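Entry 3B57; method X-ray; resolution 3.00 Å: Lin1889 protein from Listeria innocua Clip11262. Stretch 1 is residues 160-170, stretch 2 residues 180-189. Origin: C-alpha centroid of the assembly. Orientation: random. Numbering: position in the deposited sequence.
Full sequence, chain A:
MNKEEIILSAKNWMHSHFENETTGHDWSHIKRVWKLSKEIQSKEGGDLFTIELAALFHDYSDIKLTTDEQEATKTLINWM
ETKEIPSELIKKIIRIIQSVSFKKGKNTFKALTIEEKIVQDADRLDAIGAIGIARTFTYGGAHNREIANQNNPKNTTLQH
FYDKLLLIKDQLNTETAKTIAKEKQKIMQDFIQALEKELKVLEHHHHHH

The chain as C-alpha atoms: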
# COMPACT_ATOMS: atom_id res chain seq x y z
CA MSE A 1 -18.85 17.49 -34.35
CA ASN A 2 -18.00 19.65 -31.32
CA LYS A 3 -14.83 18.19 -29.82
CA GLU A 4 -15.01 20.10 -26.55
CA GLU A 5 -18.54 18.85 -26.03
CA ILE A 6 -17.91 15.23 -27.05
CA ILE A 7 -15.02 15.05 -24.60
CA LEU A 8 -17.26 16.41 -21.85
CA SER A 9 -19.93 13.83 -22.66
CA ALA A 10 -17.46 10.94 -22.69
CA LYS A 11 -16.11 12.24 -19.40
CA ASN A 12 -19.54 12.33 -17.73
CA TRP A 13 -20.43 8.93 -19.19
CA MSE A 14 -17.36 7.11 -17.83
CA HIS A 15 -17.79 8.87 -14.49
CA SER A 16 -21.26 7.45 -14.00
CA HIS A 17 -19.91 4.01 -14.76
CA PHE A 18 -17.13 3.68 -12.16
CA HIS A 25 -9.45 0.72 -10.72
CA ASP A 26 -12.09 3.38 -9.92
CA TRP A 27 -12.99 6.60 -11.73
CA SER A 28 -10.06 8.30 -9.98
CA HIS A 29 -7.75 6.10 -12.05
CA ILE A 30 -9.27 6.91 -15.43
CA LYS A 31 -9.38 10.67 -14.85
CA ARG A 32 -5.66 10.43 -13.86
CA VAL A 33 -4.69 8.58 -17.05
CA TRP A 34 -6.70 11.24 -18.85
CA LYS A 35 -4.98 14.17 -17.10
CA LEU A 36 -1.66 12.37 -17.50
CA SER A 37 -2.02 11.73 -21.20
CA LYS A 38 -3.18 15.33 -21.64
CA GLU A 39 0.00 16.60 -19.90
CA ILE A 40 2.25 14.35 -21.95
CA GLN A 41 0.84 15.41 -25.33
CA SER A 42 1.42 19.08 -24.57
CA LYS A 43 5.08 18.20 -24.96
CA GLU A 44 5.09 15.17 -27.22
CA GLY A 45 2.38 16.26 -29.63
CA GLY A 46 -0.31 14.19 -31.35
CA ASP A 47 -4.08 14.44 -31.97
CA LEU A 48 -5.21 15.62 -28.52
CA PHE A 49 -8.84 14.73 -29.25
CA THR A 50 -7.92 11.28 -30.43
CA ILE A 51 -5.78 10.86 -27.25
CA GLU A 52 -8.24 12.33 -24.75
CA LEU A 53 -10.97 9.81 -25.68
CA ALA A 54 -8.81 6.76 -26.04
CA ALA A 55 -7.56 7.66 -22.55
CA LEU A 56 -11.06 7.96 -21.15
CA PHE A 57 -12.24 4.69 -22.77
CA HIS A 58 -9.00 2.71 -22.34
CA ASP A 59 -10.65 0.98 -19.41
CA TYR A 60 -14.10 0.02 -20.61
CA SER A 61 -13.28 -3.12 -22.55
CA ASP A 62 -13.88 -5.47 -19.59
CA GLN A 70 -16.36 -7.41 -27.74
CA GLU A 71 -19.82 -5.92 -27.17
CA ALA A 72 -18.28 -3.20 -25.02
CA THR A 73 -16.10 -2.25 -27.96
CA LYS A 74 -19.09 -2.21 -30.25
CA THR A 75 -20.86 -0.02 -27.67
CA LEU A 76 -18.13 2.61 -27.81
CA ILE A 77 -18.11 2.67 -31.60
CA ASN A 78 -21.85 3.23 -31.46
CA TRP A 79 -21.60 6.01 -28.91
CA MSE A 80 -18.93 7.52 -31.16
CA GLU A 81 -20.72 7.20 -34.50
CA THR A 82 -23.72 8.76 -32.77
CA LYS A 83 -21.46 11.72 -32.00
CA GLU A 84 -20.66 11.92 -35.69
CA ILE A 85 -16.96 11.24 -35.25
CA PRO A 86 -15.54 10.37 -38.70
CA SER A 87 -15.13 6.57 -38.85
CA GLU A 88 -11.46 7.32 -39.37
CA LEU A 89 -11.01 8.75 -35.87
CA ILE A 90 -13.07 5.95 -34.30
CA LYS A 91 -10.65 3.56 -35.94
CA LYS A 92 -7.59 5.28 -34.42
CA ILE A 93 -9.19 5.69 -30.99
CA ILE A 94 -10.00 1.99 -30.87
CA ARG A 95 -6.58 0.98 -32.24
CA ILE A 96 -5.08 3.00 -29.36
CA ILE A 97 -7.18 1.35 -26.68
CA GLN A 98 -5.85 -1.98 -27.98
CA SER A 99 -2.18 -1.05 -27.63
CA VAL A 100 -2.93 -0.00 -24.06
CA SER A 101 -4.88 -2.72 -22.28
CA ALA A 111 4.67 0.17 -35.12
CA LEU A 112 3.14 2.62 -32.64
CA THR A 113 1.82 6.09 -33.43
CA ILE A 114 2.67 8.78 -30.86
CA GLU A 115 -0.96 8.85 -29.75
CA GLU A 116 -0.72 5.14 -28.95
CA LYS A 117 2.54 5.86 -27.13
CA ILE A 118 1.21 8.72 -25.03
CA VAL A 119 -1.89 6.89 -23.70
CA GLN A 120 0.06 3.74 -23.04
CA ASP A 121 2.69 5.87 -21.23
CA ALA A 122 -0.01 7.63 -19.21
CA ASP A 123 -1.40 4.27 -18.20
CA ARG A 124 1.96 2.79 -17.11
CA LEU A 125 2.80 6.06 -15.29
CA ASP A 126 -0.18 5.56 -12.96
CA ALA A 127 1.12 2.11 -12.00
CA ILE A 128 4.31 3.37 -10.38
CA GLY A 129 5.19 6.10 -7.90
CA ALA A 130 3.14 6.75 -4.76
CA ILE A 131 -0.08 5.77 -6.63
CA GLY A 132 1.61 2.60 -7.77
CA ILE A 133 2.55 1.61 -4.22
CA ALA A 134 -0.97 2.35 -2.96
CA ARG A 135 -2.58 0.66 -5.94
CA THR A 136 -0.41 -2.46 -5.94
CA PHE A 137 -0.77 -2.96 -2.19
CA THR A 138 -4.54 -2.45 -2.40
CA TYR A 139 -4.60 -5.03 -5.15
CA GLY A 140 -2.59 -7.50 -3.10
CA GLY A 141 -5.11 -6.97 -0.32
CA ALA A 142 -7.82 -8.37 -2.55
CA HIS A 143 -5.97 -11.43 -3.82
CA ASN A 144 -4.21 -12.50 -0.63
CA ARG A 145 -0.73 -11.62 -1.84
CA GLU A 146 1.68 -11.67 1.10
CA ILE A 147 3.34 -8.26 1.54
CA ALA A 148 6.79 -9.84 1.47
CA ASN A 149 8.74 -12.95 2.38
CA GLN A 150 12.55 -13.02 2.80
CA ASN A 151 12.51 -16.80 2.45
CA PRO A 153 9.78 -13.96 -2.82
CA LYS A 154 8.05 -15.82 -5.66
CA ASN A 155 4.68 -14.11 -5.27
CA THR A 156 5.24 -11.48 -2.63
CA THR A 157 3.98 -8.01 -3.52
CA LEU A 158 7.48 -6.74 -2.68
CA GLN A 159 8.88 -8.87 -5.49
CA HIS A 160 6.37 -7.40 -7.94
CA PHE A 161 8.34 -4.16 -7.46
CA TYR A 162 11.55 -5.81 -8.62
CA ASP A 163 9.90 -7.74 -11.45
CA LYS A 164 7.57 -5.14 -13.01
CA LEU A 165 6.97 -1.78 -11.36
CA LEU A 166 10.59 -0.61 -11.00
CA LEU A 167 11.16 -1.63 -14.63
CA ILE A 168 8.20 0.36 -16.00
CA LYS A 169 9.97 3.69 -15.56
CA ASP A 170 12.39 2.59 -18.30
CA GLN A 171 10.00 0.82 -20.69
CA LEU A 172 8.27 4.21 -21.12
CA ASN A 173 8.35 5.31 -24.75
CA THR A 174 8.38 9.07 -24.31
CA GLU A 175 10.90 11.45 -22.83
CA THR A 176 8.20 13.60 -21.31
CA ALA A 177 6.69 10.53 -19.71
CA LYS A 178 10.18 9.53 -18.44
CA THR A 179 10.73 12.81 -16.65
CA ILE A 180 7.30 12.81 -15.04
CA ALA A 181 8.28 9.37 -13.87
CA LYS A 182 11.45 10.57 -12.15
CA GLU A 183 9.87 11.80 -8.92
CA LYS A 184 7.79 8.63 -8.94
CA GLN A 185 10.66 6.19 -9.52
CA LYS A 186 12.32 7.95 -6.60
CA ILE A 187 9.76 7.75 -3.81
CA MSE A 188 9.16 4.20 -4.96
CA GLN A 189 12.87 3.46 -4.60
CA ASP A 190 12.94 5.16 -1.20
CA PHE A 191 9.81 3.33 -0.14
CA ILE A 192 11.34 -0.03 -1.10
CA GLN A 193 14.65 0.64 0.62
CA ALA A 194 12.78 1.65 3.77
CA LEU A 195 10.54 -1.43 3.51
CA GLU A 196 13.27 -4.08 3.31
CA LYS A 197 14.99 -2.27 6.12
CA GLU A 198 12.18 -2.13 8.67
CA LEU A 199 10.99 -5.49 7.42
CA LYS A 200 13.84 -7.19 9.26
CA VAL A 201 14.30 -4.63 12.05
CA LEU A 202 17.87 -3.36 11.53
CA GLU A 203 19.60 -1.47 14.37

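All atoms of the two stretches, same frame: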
# COMPACT_ATOMS: atom_id res chain seq x y z
N HIS A 160 7.01 -8.01 -6.78
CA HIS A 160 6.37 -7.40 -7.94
C HIS A 160 7.09 -6.08 -8.27
O HIS A 160 7.20 -5.68 -9.43
CB HIS A 160 4.89 -7.17 -7.64
CG HIS A 160 4.12 -6.61 -8.80
ND1 HIS A 160 4.09 -7.23 -10.03
CD2 HIS A 160 3.39 -5.48 -8.92
CE1 HIS A 160 3.38 -6.49 -10.87
NE2 HIS A 160 2.95 -5.42 -10.22
N PHE A 161 7.60 -5.40 -7.24
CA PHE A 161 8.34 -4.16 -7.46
C PHE A 161 9.64 -4.40 -8.22
O PHE A 161 10.04 -3.60 -9.05
CB PHE A 161 8.66 -3.45 -6.14
CG PHE A 161 7.51 -2.68 -5.56
CD1 PHE A 161 6.44 -3.34 -4.97
CD2 PHE A 161 7.48 -1.30 -5.62
CE1 PHE A 161 5.37 -2.63 -4.44
CE2 PHE A 161 6.41 -0.58 -5.09
CZ PHE A 161 5.36 -1.25 -4.51
N TYR A 162 10.31 -5.51 -7.93
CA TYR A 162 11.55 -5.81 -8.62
C TYR A 162 11.34 -6.44 -10.00
O TYR A 162 12.20 -6.32 -10.87
CB TYR A 162 12.41 -6.74 -7.76
CG TYR A 162 13.00 -6.04 -6.55
CD1 TYR A 162 13.85 -4.94 -6.70
CD2 TYR A 162 12.71 -6.48 -5.26
CE1 TYR A 162 14.40 -4.30 -5.58
CE2 TYR A 162 13.24 -5.84 -4.15
CZ TYR A 162 14.08 -4.76 -4.31
OH TYR A 162 14.61 -4.14 -3.21
N ASP A 163 10.20 -7.08 -10.19
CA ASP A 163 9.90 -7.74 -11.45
C ASP A 163 9.25 -6.83 -12.49
O ASP A 163 9.64 -6.86 -13.65
CB ASP A 163 9.01 -8.97 -11.23
CG ASP A 163 9.71 -10.07 -10.44
OD1 ASP A 163 10.94 -9.97 -10.18
OD2 ASP A 163 9.01 -11.06 -10.08
N LYS A 164 8.25 -6.04 -12.08
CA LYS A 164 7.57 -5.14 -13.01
C LYS A 164 7.78 -3.67 -12.69
O LYS A 164 8.64 -3.02 -13.26
CB LYS A 164 6.07 -5.40 -13.02
CG LYS A 164 5.62 -6.63 -13.78
CD LYS A 164 4.36 -6.32 -14.59
CE LYS A 164 3.51 -7.57 -14.87
NZ LYS A 164 2.68 -7.97 -13.68
N LEU A 165 6.96 -3.17 -11.78
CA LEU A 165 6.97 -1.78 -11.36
C LEU A 165 8.25 -0.99 -11.60
O LEU A 165 8.26 -0.08 -12.44
CB LEU A 165 6.56 -1.69 -9.90
CG LEU A 165 5.22 -2.37 -9.59
CD1 LEU A 165 4.78 -1.95 -8.19
CD2 LEU A 165 4.15 -1.98 -10.60
N LEU A 166 9.31 -1.31 -10.87
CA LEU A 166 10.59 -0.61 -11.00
C LEU A 166 11.14 -0.55 -12.43
O LEU A 166 11.87 0.38 -12.78
CB LEU A 166 11.63 -1.24 -10.07
CG LEU A 166 11.95 -0.47 -8.77
CD1 LEU A 166 10.68 -0.06 -8.06
CD2 LEU A 166 12.80 -1.35 -7.86
N LEU A 167 10.76 -1.54 -13.23
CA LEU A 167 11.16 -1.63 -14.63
C LEU A 167 10.34 -0.76 -15.58
O LEU A 167 10.82 -0.37 -16.65
CB LEU A 167 11.05 -3.08 -15.11
CG LEU A 167 12.28 -3.94 -14.89
CD1 LEU A 167 13.41 -3.43 -15.78
CD2 LEU A 167 12.66 -3.89 -13.44
N ILE A 168 9.10 -0.46 -15.19
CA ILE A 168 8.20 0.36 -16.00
C ILE A 168 8.85 1.69 -16.36
O ILE A 168 8.91 2.07 -17.52
CB ILE A 168 6.86 0.62 -15.27
CG1 ILE A 168 6.06 -0.67 -15.16
CG2 ILE A 168 6.02 1.64 -16.05
CD1 ILE A 168 4.79 -0.52 -14.36
N LYS A 169 9.32 2.40 -15.35
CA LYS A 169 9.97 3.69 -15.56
C LYS A 169 10.87 3.74 -16.79
O LYS A 169 10.99 4.78 -17.43
CB LYS A 169 10.77 4.05 -14.30
CG LYS A 169 11.99 4.92 -14.52
CD LYS A 169 11.62 6.34 -14.88
CE LYS A 169 12.81 7.25 -14.61
NZ LYS A 169 14.07 6.71 -15.20
N ASP A 170 11.49 2.62 -17.14
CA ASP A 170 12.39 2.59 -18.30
C ASP A 170 11.76 2.15 -19.62
O ASP A 170 12.24 2.53 -20.69
CB ASP A 170 13.58 1.68 -17.99
CG ASP A 170 14.89 2.36 -18.26
OD1 ASP A 170 15.25 3.27 -17.46
OD2 ASP A 170 15.56 1.98 -19.26
N ILE A 180 8.35 12.70 -16.04
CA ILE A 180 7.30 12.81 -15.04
C ILE A 180 7.24 11.52 -14.26
O ILE A 180 6.38 11.32 -13.41
CB ILE A 180 5.91 13.16 -15.62
CG1 ILE A 180 5.47 12.18 -16.69
CG2 ILE A 180 5.97 14.54 -16.21
CD1 ILE A 180 4.36 12.75 -17.59
N ALA A 181 8.20 10.65 -14.55
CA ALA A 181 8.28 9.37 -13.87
C ALA A 181 9.42 9.44 -12.87
O ALA A 181 9.51 8.62 -11.96
CB ALA A 181 8.53 8.27 -14.88
N LYS A 182 10.30 10.43 -13.03
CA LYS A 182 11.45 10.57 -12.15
C LYS A 182 11.04 10.66 -10.68
O LYS A 182 11.42 9.80 -9.89
CB LYS A 182 12.29 11.79 -12.54
CG LYS A 182 13.63 11.89 -11.78
CD LYS A 182 14.52 13.01 -12.30
CE LYS A 182 14.78 12.88 -13.80
NZ LYS A 182 15.60 14.01 -14.34
N GLU A 183 10.29 11.68 -10.31
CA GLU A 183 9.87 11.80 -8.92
C GLU A 183 9.21 10.52 -8.42
O GLU A 183 9.38 10.13 -7.26
CB GLU A 183 8.88 12.95 -8.75
CG GLU A 183 9.49 14.30 -8.94
CD GLU A 183 9.01 15.27 -7.89
OE1 GLU A 183 7.77 15.38 -7.72
OE2 GLU A 183 9.86 15.91 -7.23
N LYS A 184 8.46 9.86 -9.30
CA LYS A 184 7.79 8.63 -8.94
C LYS A 184 8.79 7.51 -8.68
O LYS A 184 8.78 6.90 -7.61
CB LYS A 184 6.81 8.21 -10.04
CG LYS A 184 5.61 9.13 -10.19
CD LYS A 184 4.52 8.48 -11.04
CE LYS A 184 3.21 9.25 -10.95
NZ LYS A 184 2.03 8.35 -11.16
N GLN A 185 9.66 7.24 -9.65
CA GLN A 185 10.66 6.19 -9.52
C GLN A 185 11.54 6.44 -8.30
O GLN A 185 12.25 5.55 -7.86
CB GLN A 185 11.56 6.14 -10.75
CG GLN A 185 12.65 5.08 -10.69
CD GLN A 185 12.15 3.71 -11.11
OE1 GLN A 185 12.94 2.77 -11.28
NE2 GLN A 185 10.84 3.58 -11.28
N LYS A 186 11.50 7.65 -7.76
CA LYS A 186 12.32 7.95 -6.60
C LYS A 186 11.63 7.49 -5.33
O LYS A 186 12.12 6.59 -4.65
CB LYS A 186 12.63 9.44 -6.50
CG LYS A 186 13.28 9.84 -5.19
CD LYS A 186 13.47 11.36 -5.12
CE LYS A 186 14.06 11.79 -3.78
NZ LYS A 186 15.21 10.91 -3.37
N ILE A 187 10.50 8.10 -5.01
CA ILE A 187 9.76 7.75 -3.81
C ILE A 187 9.54 6.24 -3.74
O ILE A 187 9.54 5.64 -2.67
CB ILE A 187 8.41 8.48 -3.78
CG1 ILE A 187 8.01 8.77 -2.32
CG2 ILE A 187 7.37 7.70 -4.57
CD1 ILE A 187 7.75 7.56 -1.47
N MSE A 188 9.38 5.63 -4.90
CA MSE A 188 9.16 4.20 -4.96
C MSE A 188 10.44 3.52 -4.50
O MSE A 188 10.41 2.56 -3.73
CB MSE A 188 8.82 3.82 -6.39
CG MSE A 188 8.32 2.42 -6.54
SE MSE A 188 7.45 2.14 -8.23
CE MSE A 188 5.66 2.03 -7.55
N GLN A 189 11.58 4.02 -4.97
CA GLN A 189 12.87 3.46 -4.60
C GLN A 189 13.08 3.66 -3.10
O GLN A 189 13.47 2.74 -2.39
CB GLN A 189 13.97 4.14 -5.42
CG GLN A 189 15.05 3.18 -5.90
CD GLN A 189 15.33 3.32 -7.39
OE1 GLN A 189 15.45 4.44 -7.91
NE2 GLN A 189 15.47 2.18 -8.09

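Residues 160–170 and 182–189 form two helices that run nearly antiparallel, with 151° between their N-to-C directions and axes that approach to 10.0 Å. At that separation the backbones do not touch, and side chains fill the space, burying 416 Å² in all. The first helix is irregular: a wider pi-type turn spans 161–165, where L166 N bonds to F161 O (3.0 Å), and the N atoms of L167 and D170 lack a bond to the turn before.

Selenomethionine M188 is the hub of the apolar contact. Its chi1 and chi2 are both t, so the chain extends from a CB that already points toward the first helix, and chi3 of -108°, between wells, leaves the terminal methyl facing both F161 and L165. M188 CE lies 3.7 Å from F161 CE2 and 4.1 Å from L165 CD1. The approach to the F161 ring is oblique, with SE 5.3 Å from the ring centroid. F161, in the m rotamer, also directs its CB toward the second helix, whereas L165 leaves its backbone sideways and reaches the methyl through CD1.

L166 likewise starts sideways, but its end comes nearer: with chi1 at -103°, between wells, CD1 packs 3.7 Å from M188 CG.

Toward the other end, K169 CA and A181 CA come within 6.2 Å. A181, whose side chain is a single methyl, points its CB toward the first helix, and this CB meets K169 CD at 3.6 Å. K169 begins toward the second stretch, but with chi1 t and chi2 p its end leads away; the aliphatic portion packs while the ammonium group makes no contact across the pair. Between these apolar patches, Q185 (chi1 t, chi2 p) brings its side-chain amide up to the L166 carbonyl and the K169 CB, a polar group set against a mostly hydrocarbon interface.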